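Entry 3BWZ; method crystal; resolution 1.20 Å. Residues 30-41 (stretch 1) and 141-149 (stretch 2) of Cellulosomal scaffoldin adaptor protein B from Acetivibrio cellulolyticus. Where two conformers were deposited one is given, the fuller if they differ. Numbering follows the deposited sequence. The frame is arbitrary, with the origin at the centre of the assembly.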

# COMPACT_ATOMS: atom_id res chain seq x y z
N ASN A 30 -8.08 12.56 -3.37
CA ASN A 30 -7.82 13.89 -3.90
C ASN A 30 -6.37 14.15 -4.19
O ASN A 30 -5.85 15.22 -3.89
CB ASN A 30 -8.39 14.96 -2.96
CG ASN A 30 -9.87 14.81 -2.76
OD1 ASN A 30 -10.61 14.51 -3.70
ND2 ASN A 30 -10.31 14.96 -1.52
N ILE A 31 -5.70 13.19 -4.83
CA ILE A 31 -4.32 13.39 -5.26
C ILE A 31 -4.36 13.84 -6.72
O ILE A 31 -4.65 13.05 -7.62
CB ILE A 31 -3.46 12.13 -5.09
CG1 ILE A 31 -3.50 11.61 -3.64
CG2 ILE A 31 -2.04 12.43 -5.57
CD1 ILE A 31 -2.94 12.57 -2.61
N THR A 32 -4.10 15.12 -6.93
CA THR A 32 -4.32 15.73 -8.23
C THR A 32 -3.47 15.07 -9.31
O THR A 32 -2.26 14.95 -9.17
CB THR A 32 -4.02 17.22 -8.17
OG1 THR A 32 -4.87 17.82 -7.18
CG2 THR A 32 -4.26 17.88 -9.53
N ASN A 33 -4.12 14.62 -10.38
CA ASN A 33 -3.43 14.06 -11.55
C ASN A 33 -2.51 12.89 -11.22
O ASN A 33 -1.53 12.66 -11.89
CB ASN A 33 -2.68 15.17 -12.31
CG ASN A 33 -3.60 16.26 -12.84
OD1 ASN A 33 -3.16 17.41 -13.07
ND2 ASN A 33 -4.83 15.91 -13.05
N PHE A 34 -2.91 12.11 -10.22
CA PHE A 34 -2.16 10.95 -9.80
C PHE A 34 -1.93 9.96 -10.93
O PHE A 34 -2.86 9.61 -11.63
CB PHE A 34 -2.95 10.25 -8.69
CG PHE A 34 -2.31 8.97 -8.18
CD1 PHE A 34 -2.80 7.73 -8.55
CD2 PHE A 34 -1.22 9.02 -7.34
CE1 PHE A 34 -2.23 6.59 -8.05
CE2 PHE A 34 -0.67 7.89 -6.84
CZ PHE A 34 -1.16 6.66 -7.21
N SER A 35 -0.71 9.43 -11.05
CA SER A 35 -0.38 8.42 -12.04
C SER A 35 0.38 7.20 -11.53
O SER A 35 0.64 6.31 -12.31
CB SER A 35 0.45 9.01 -13.16
OG SER A 35 1.80 9.17 -12.74
N GLY A 36 0.72 7.15 -10.25
CA GLY A 36 1.52 6.06 -9.76
C GLY A 36 2.20 6.38 -8.46
O GLY A 36 2.15 7.50 -7.98
N CYS A 37 2.86 5.38 -7.90
CA CYS A 37 3.48 5.54 -6.60
C CYS A 37 4.59 4.53 -6.37
O CYS A 37 4.62 3.48 -7.01
CB CYS A 37 2.45 5.45 -5.47
SG CYS A 37 1.54 3.90 -5.39
N GLN A 38 5.47 4.85 -5.44
CA GLN A 38 6.36 3.90 -4.82
C GLN A 38 6.10 3.98 -3.32
O GLN A 38 6.07 5.08 -2.76
CB GLN A 38 7.84 4.17 -5.11
CG GLN A 38 8.73 3.18 -4.41
CD GLN A 38 10.22 3.36 -4.63
OE1 GLN A 38 10.68 4.38 -5.17
NE2 GLN A 38 10.98 2.39 -4.17
N LEU A 39 5.92 2.82 -2.68
CA LEU A 39 5.57 2.73 -1.28
C LEU A 39 6.48 1.76 -0.57
O LEU A 39 6.90 0.76 -1.13
CB LEU A 39 4.11 2.29 -1.11
CG LEU A 39 3.08 3.17 -1.84
CD1 LEU A 39 1.71 2.56 -1.73
CD2 LEU A 39 3.05 4.61 -1.33
N ASN A 40 6.73 2.05 0.70
CA ASN A 40 7.55 1.21 1.56
C ASN A 40 6.76 0.91 2.82
O ASN A 40 6.60 1.79 3.67
CB ASN A 40 8.87 1.93 1.88
CG ASN A 40 9.86 1.07 2.58
OD1 ASN A 40 10.16 1.26 3.79
ND2 ASN A 40 10.38 0.09 1.87
N MET A 41 6.30 -0.33 2.92
CA MET A 41 5.45 -0.77 4.03
C MET A 41 6.26 -1.62 4.99
O MET A 41 7.15 -2.37 4.60
CB MET A 41 4.30 -1.60 3.55
CG MET A 41 3.31 -0.81 2.78
SD MET A 41 1.99 -1.81 2.12
CE MET A 41 1.12 -2.34 3.58
N ASP A 141 7.30 9.89 4.54
CA ASP A 141 6.81 8.81 5.39
C ASP A 141 6.56 7.58 4.59
O ASP A 141 5.51 6.94 4.67
CB ASP A 141 5.58 9.20 6.17
CG ASP A 141 5.88 10.26 7.22
OD1 ASP A 141 7.07 10.60 7.47
OD2 ASP A 141 4.91 10.80 7.77
N GLY A 142 7.56 7.22 3.80
CA GLY A 142 7.49 5.97 3.06
C GLY A 142 6.69 5.99 1.79
O GLY A 142 6.48 4.94 1.21
N THR A 143 6.30 7.18 1.34
CA THR A 143 5.46 7.33 0.15
C THR A 143 6.09 8.25 -0.89
O THR A 143 6.59 9.31 -0.55
CB THR A 143 4.03 7.82 0.51
OG1 THR A 143 4.03 9.21 0.84
CG2 THR A 143 3.42 7.00 1.65
N VAL A 144 5.98 7.84 -2.15
CA VAL A 144 6.31 8.70 -3.27
C VAL A 144 5.11 8.61 -4.21
O VAL A 144 4.78 7.51 -4.67
CB VAL A 144 7.59 8.28 -4.01
CG1 VAL A 144 7.86 9.23 -5.15
CG2 VAL A 144 8.75 8.27 -3.07
N LEU A 145 4.47 9.75 -4.47
CA LEU A 145 3.35 9.81 -5.40
C LEU A 145 3.77 10.58 -6.63
O LEU A 145 4.50 11.57 -6.51
CB LEU A 145 2.15 10.48 -4.73
CG LEU A 145 1.74 9.96 -3.35
CD1 LEU A 145 0.49 10.72 -2.87
CD2 LEU A 145 1.56 8.45 -3.31
N PHE A 146 3.32 10.13 -7.79
CA PHE A 146 3.64 10.76 -9.07
C PHE A 146 2.40 11.36 -9.70
O PHE A 146 1.31 10.80 -9.57
CB PHE A 146 4.23 9.74 -10.05
CG PHE A 146 5.48 9.12 -9.56
CD1 PHE A 146 5.49 7.83 -9.08
CD2 PHE A 146 6.67 9.82 -9.57
CE1 PHE A 146 6.66 7.26 -8.62
CE2 PHE A 146 7.85 9.24 -9.12
CZ PHE A 146 7.83 7.98 -8.63
N ASP A 147 2.57 12.45 -10.44
CA ASP A 147 1.54 13.02 -11.26
C ASP A 147 1.67 12.53 -12.71
O ASP A 147 2.58 11.77 -13.07
CB ASP A 147 1.50 14.56 -11.15
CG ASP A 147 2.68 15.25 -11.79
OD1 ASP A 147 3.29 14.70 -12.72
OD2 ASP A 147 2.99 16.40 -11.35
N TRP A 148 0.74 12.95 -13.54
CA TRP A 148 0.67 12.44 -14.90
C TRP A 148 1.62 13.10 -15.88
O TRP A 148 1.59 12.78 -17.06
CB TRP A 148 -0.77 12.40 -15.40
CG TRP A 148 -1.48 13.69 -15.58
CD1 TRP A 148 -0.98 14.95 -15.56
CD2 TRP A 148 -2.88 13.81 -15.90
NE1 TRP A 148 -1.97 15.85 -15.85
CE2 TRP A 148 -3.14 15.17 -16.08
CE3 TRP A 148 -3.90 12.89 -16.10
CZ2 TRP A 148 -4.41 15.64 -16.41
CZ3 TRP A 148 -5.15 13.36 -16.44
CH2 TRP A 148 -5.39 14.72 -16.60
N ASN A 149 2.47 14.00 -15.38
CA ASN A 149 3.65 14.43 -16.11
C ASN A 149 4.90 13.64 -15.75
O ASN A 149 5.96 13.88 -16.30
CB ASN A 149 3.92 15.91 -15.89
CG ASN A 149 2.79 16.78 -16.34
OD1 ASN A 149 2.25 16.58 -17.43
ND2 ASN A 149 2.39 17.72 -15.50
O HOH W 1 8.53 4.77 -0.92

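The side chain of N33 lies flat against the indole of W148: its CB sits 3.6 Å from the centroid of the five-membered ring of W148 and only 5° off the ring normal, a CH-pi contact made squarely over the face. N33 ND2 continues over the same ring system, 3.4 Å from W148 CZ2. N33 is the third residue of the type II turn from I31 to F34, just before the strand begins at F34, so this packing lies at one end of an antiparallel pairing between strands 34-41 and 143-147.

Next to it, S35 bonds twice to the partner strand. Its backbone N donates to F146 O (2.9 Å), and its side chain, with chi1 in p, brings OG within 2.7 Å of D147 O, to which it donates. The ladder then continues through F146 N to G36 O (2.9 Å), a reciprocal pair between Q38 and V144 (Q38 N to V144 O, 2.9 Å; V144 N to Q38 O, 2.8 Å) and N40 N to G142 O (2.9 Å). Between these rungs the carbonyls also meet CA-H groups, most closely at C37 CA and V144 O, 3.0 Å apart. At the G142 end, a water donates to G142 O (3.0 Å) and, weakly, to Q38 O (3.1 Å).

On the face that carries C37, L39, T143 and L145, L145 is the apolar hub. Its CD2 packs against C37 CB at 3.8 Å and meets the edge of the F34 ring at CE2, 4.2 Å away, while L145 CD1 reaches I31 CD1 at 3.9 Å. The other face carries Q38, V144 and F146, and the F146 ring turns its edge to C37 N, 3.8 Å from CD1. Both glycines have backbone angles that would jam a CB against the preceding carbonyl; at G142 an ideal CB would also lie a tight 3.1 Å from N40 O.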